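PDB 4Z8W: major pollen allergen Pla l 1 from Plantago lanceolata, which acts as a secreted plantain pollen allergen of the Ole e 1-like family and probably binds zinc ions. Local coordinates for residues D44-K47 and K48-S52; P90-A93 and K94-Q98. All blocks are in the same frame, centred on the assembly; numbering follows the deposited sequence. Where two conformers were deposited one is given.

Both contacts are short-range and lie at the surface of one beta-rich chain, with centres about 22 Å apart and nearest atoms about 13 Å apart, so they do not touch. Interaction 1 comes first in sequence and occupies the link between antiparallel strands 37-42 and 51-56. Interaction 2 follows in the long connection between strands 74-80 and 100-102. All four of these strands belong to the same antiparallel sheet, in which 51-56 and 100-102 are the outermost, so each loop delivers the chain into an edge strand of that sheet. Of the two, interaction 1 carries a zinc ligand, Asp-45; interaction 2 is a turn without one.

Interaction 1: D44-K47 and K48-S52. With ZN (zinc ion), chain B.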
loop_
_atom_site.group_PDB
_atom_site.type_symbol
_atom_site.label_atom_id
_atom_site.label_comp_id
_atom_site.label_asym_id
_atom_site.label_seq_id
_atom_site.Cartn_x
_atom_site.Cartn_y
_atom_site.Cartn_z
ATOM N N ASP A 44 2.918 -0.792 17.340
ATOM C CA ASP A 44 3.729 -0.036 18.295
ATOM C C ASP A 44 4.070 -0.941 19.445
ATOM O O ASP A 44 4.046 -0.519 20.590
ATOM C CB ASP A 44 2.931 1.192 18.795
ATOM C CG ASP A 44 2.980 2.358 17.781
ATOM O OD1 ASP A 44 4.018 2.486 17.070
ATOM O OD2 ASP A 44 2.013 3.132 17.692
ATOM N N ASP A 45 4.372 -2.183 19.096
ATOM C CA ASP A 45 4.818 -3.227 19.989
ATOM C C ASP A 45 3.810 -3.591 21.094
ATOM O O ASP A 45 4.218 -4.080 22.145
ATOM C CB ASP A 45 6.226 -2.927 20.553
ATOM C CG ASP A 45 7.287 -3.045 19.478
ATOM O OD1 ASP A 45 7.557 -4.199 18.931
ATOM O OD2 ASP A 45 7.840 -1.956 19.191
ATOM N N SER A 46 2.527 -3.338 20.841
ATOM C CA SER A 46 1.490 -3.713 21.798
ATOM C C SER A 46 0.741 -4.939 21.288
ATOM O O SER A 46 -0.182 -5.423 21.940
ATOM C CB SER A 46 0.546 -2.533 22.084
ATOM O OG SER A 46 -0.391 -2.403 21.022
ATOM N N LYS A 47 1.164 -5.488 20.147
ATOM C CA LYS A 47 0.562 -6.751 19.626
ATOM C C LYS A 47 -0.928 -6.681 19.214
ATOM O O LYS A 47 -1.507 -7.673 18.808
ATOM C CB LYS A 47 0.822 -7.932 20.592
ATOM C CG LYS A 47 2.287 -8.032 21.031
ATOM C CD LYS A 47 2.485 -9.041 22.146
ATOM C CE LYS A 47 3.943 -9.454 22.250
ATOM N NZ LYS A 47 4.051 -10.856 22.756
ATOM N N LYS A 48 -1.533 -5.509 19.328
ATOM C CA LYS A 48 -2.804 -5.203 18.659
ATOM C C LYS A 48 -2.579 -3.852 17.937
ATOM O O LYS A 48 -1.702 -3.107 18.348
ATOM C CB LYS A 48 -3.944 -5.110 19.685
ATOM C CG LYS A 48 -3.771 -3.999 20.740
ATOM C CD LYS A 48 -4.824 -4.126 21.850
ATOM C CE LYS A 48 -5.956 -3.092 21.733
ATOM N NZ LYS A 48 -6.630 -3.121 20.387
ATOM N N VAL A 49 -3.332 -3.551 16.876
ATOM C CA VAL A 49 -3.237 -2.245 16.191
ATOM C C VAL A 49 -3.601 -1.124 17.143
ATOM O O VAL A 49 -4.675 -1.116 17.712
ATOM C CB VAL A 49 -4.077 -2.178 14.874
ATOM C CG1 VAL A 49 -4.133 -0.759 14.258
ATOM C CG2 VAL A 49 -3.551 -3.184 13.858
ATOM N N ILE A 50 -2.732 -0.141 17.326
ATOM C CA ILE A 50 -3.144 0.949 18.202
ATOM C C ILE A 50 -3.004 2.310 17.604
ATOM O O ILE A 50 -3.351 3.271 18.239
ATOM C CB ILE A 50 -2.532 0.880 19.615
ATOM C CG1 ILE A 50 -1.014 0.956 19.575
ATOM C CG2 ILE A 50 -2.979 -0.396 20.329
ATOM C CD1 ILE A 50 -0.416 1.037 20.968
ATOM N N TYR A 51 -2.501 2.406 16.366
ATOM C CA TYR A 51 -2.453 3.695 15.652
ATOM C C TYR A 51 -2.733 3.341 14.212
ATOM O O TYR A 51 -2.070 2.418 13.661
ATOM C CB TYR A 51 -1.101 4.365 15.786
ATOM C CG TYR A 51 -0.913 5.651 15.019
ATOM C CD1 TYR A 51 -1.317 6.850 15.563
ATOM C CD2 TYR A 51 -0.287 5.675 13.746
ATOM C CE1 TYR A 51 -1.130 8.065 14.917
ATOM C CE2 TYR A 51 -0.131 6.895 13.059
ATOM C CZ TYR A 51 -0.572 8.088 13.661
ATOM O OH TYR A 51 -0.413 9.331 13.041
ATOM N N SER A 52 -3.704 4.043 13.633
ATOM C CA SER A 52 -4.208 3.758 12.282
ATOM C C SER A 52 -4.507 5.043 11.573
ATOM O O SER A 52 -4.983 5.955 12.216
ATOM C CB SER A 52 -5.516 2.983 12.348
ATOM O OG SER A 52 -5.260 1.614 12.457
HETATM ZN ZN ZN B . 7.888 -4.549 17.037
#
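The loop between antiparallel strands 37-42 and 51-56 folds back so that Ser-46 and Asp-44 meet Ile-50. Ser-46 OG approaches two branches of Ile-50, 3.3 Å from its CG2 and 3.4 Å from its CD1, while the hydroxyl is also hydrogen-bonded to Lys-43 O. A chi1 of 79° sets this OG between the backbone N and the carbonyl carbon of Ser-46, which turns it inward across the bend. Next to it, Asp-44 CB lies 4.0 Å from Ile-50 CD1, a nonpolar contact between the methylene and the far end of the isoleucine. The carboxylate continues past Ile-50, with Asp-44 OD2 3.9 Å from Tyr-51 CB and its plane 43° from the tyrosine ring. Two bonds fix that carboxylate: OD1 accepts from Glu-72 N, and OD2 pairs with His-71 ND1. His-71 also stacks on the Tyr-51 ring. Asp-45 points away from the bend, and its OD1 binds the zinc ion at 2.0 Å, Asp-73 supplying a second ligand. Where the loop re-enters the sheet, Ile-50 and Tyr-51 both pair with Cys-42, the arrangement of a classic beta bulge.

Interaction 2: P90-A93 and K94-Q98; sequences PKLA and KGTIQ
Two backbone hydrogen bonds tie Leu-92 to the returning chain. Leu-92 N donates to Thr-96 O at 2.8 Å with an N-H...O angle of 153°, the donor lying somewhat tilted from the carbonyl plane. Gly-95 N donates to Leu-92 O at 2.6 Å and is slightly straighter, at 158°, but it sits above the carbonyl plane rather than on a lone pair. Leu-92 is thus gripped at both its N and its O by consecutive residues of the other arm. The second bond closes a type I beta turn from Leu-92 to Gly-95, with Ala-93 and Lys-94 at the corners. With Gly-95 at positive phi, and the bond from Leu-92 N reaching Thr-96 instead of Gly-95, the pattern is that of a type I turn with a G1 bulge. The backbone angles of Gly-95 would press a beta carbon against the preceding carbonyl, which accounts for glycine there.

Around this frame the Leu-92 side chain spreads over the return arm. Its CB lies 3.3 Å from Thr-96 O, next to the bonded carbonyl. The leucine and Lys-94 side chains lie side by side and point the same way, with Leu-92 CD1 3.9 Å from Lys-94 NZ. The other methyl, Leu-92 CD2, is 3.7 Å from Gln-98 OE1. Gln-98 holds its CG anti to its own backbone N, chi1 -176°, and its extended chain crosses leucine at about a right angle; it also touches Leu-120 of strand 114-123. Lys-91 takes a separate course: its CD packs 3.2 Å from Gly-95 O, and its CG meets Ile-97 CD1 at 3.9 Å. Ile-97 in turn touches Ile-89, while Leu-92 and Pro-90 both lie against Asn-24.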
loop_
_atom_site.group_PDB
_atom_site.type_symbol
_atom_site.label_atom_id
_atom_site.label_comp_id
_atom_site.label_asym_id
_atom_site.label_seq_id
_atom_site.Cartn_x
_atom_site.Cartn_y
_atom_site.Cartn_z
ATOM N N PRO A 90 -4.809 -9.998 -4.124
ATOM C CA PRO A 90 -4.159 -11.273 -4.380
ATOM C C PRO A 90 -3.456 -11.752 -3.095
ATOM O O PRO A 90 -2.582 -11.056 -2.614
ATOM C CB PRO A 90 -3.153 -10.916 -5.493
ATOM C CG PRO A 90 -2.878 -9.444 -5.306
ATOM C CD PRO A 90 -4.243 -8.894 -4.913
ATOM N N LYS A 91 -3.859 -12.878 -2.499
ATOM C CA LYS A 91 -3.033 -13.478 -1.433
ATOM C C LYS A 91 -1.733 -14.061 -2.016
ATOM O O LYS A 91 -1.741 -14.607 -3.104
ATOM C CB LYS A 91 -3.777 -14.578 -0.718
ATOM C CG LYS A 91 -4.580 -14.041 0.446
ATOM C CD LYS A 91 -5.386 -15.121 1.131
ATOM C CE LYS A 91 -6.675 -14.538 1.704
ATOM N NZ LYS A 91 -7.644 -14.197 0.626
ATOM N N LEU A 92 -0.638 -13.940 -1.279
ATOM C CA LEU A 92 0.633 -14.573 -1.608
ATOM C C LEU A 92 0.587 -16.116 -1.476
ATOM O O LEU A 92 -0.150 -16.649 -0.640
ATOM C CB LEU A 92 1.721 -14.024 -0.677
ATOM C CG LEU A 92 2.009 -12.526 -0.784
ATOM C CD1 LEU A 92 2.991 -12.100 0.310
ATOM C CD2 LEU A 92 2.511 -12.192 -2.200
ATOM N N ALA A 93 1.397 -16.812 -2.284
ATOM C CA ALA A 93 1.592 -18.272 -2.163
ATOM C C ALA A 93 1.701 -18.782 -0.713
ATOM O O ALA A 93 1.168 -19.839 -0.411
ATOM C CB ALA A 93 2.782 -18.746 -2.994
ATOM N N LYS A 94 2.363 -18.022 0.165
ATOM C CA LYS A 94 2.372 -18.280 1.630
ATOM C C LYS A 94 0.987 -18.327 2.302
ATOM O O LYS A 94 0.849 -18.887 3.384
ATOM C CB LYS A 94 3.245 -17.245 2.358
ATOM C CG LYS A 94 4.657 -17.090 1.790
ATOM C CD LYS A 94 5.048 -15.623 1.819
ATOM C CE LYS A 94 6.370 -15.363 1.110
ATOM N NZ LYS A 94 6.418 -13.920 0.713
ATOM N N GLY A 95 -0.028 -17.742 1.661
ATOM C CA GLY A 95 -1.398 -17.712 2.178
ATOM C C GLY A 95 -1.758 -16.356 2.776
ATOM O O GLY A 95 -2.924 -16.061 3.019
ATOM N N THR A 96 -0.738 -15.538 3.014
ATOM C CA THR A 96 -0.912 -14.212 3.627
ATOM C C THR A 96 -1.162 -13.108 2.605
ATOM O O THR A 96 -0.670 -13.157 1.458
ATOM C CB THR A 96 0.318 -13.823 4.472
ATOM O OG1 THR A 96 1.509 -13.962 3.682
ATOM C CG2 THR A 96 0.424 -14.722 5.718
ATOM N N ILE A 97 -1.926 -12.114 3.041
ATOM C CA ILE A 97 -2.146 -10.894 2.294
ATOM C C ILE A 97 -0.846 -10.067 2.283
ATOM O O ILE A 97 -0.173 -9.971 3.296
ATOM C CB ILE A 97 -3.243 -10.085 2.993
ATOM C CG1 ILE A 97 -4.561 -10.887 3.035
ATOM C CG2 ILE A 97 -3.350 -8.679 2.400
ATOM C CD1 ILE A 97 -5.517 -10.574 1.909
ATOM N N GLN A 98 -0.501 -9.439 1.166
ATOM C CA GLN A 98 0.733 -8.611 1.111
ATOM C C GLN A 98 0.502 -7.165 1.626
ATOM O O GLN A 98 -0.451 -6.503 1.214
ATOM C CB GLN A 98 1.248 -8.557 -0.334
ATOM C CG GLN A 98 2.572 -7.824 -0.586
ATOM C CD GLN A 98 2.784 -7.614 -2.088
ATOM O OE1 GLN A 98 2.499 -8.511 -2.889
ATOM N NE2 GLN A 98 3.250 -6.426 -2.477
#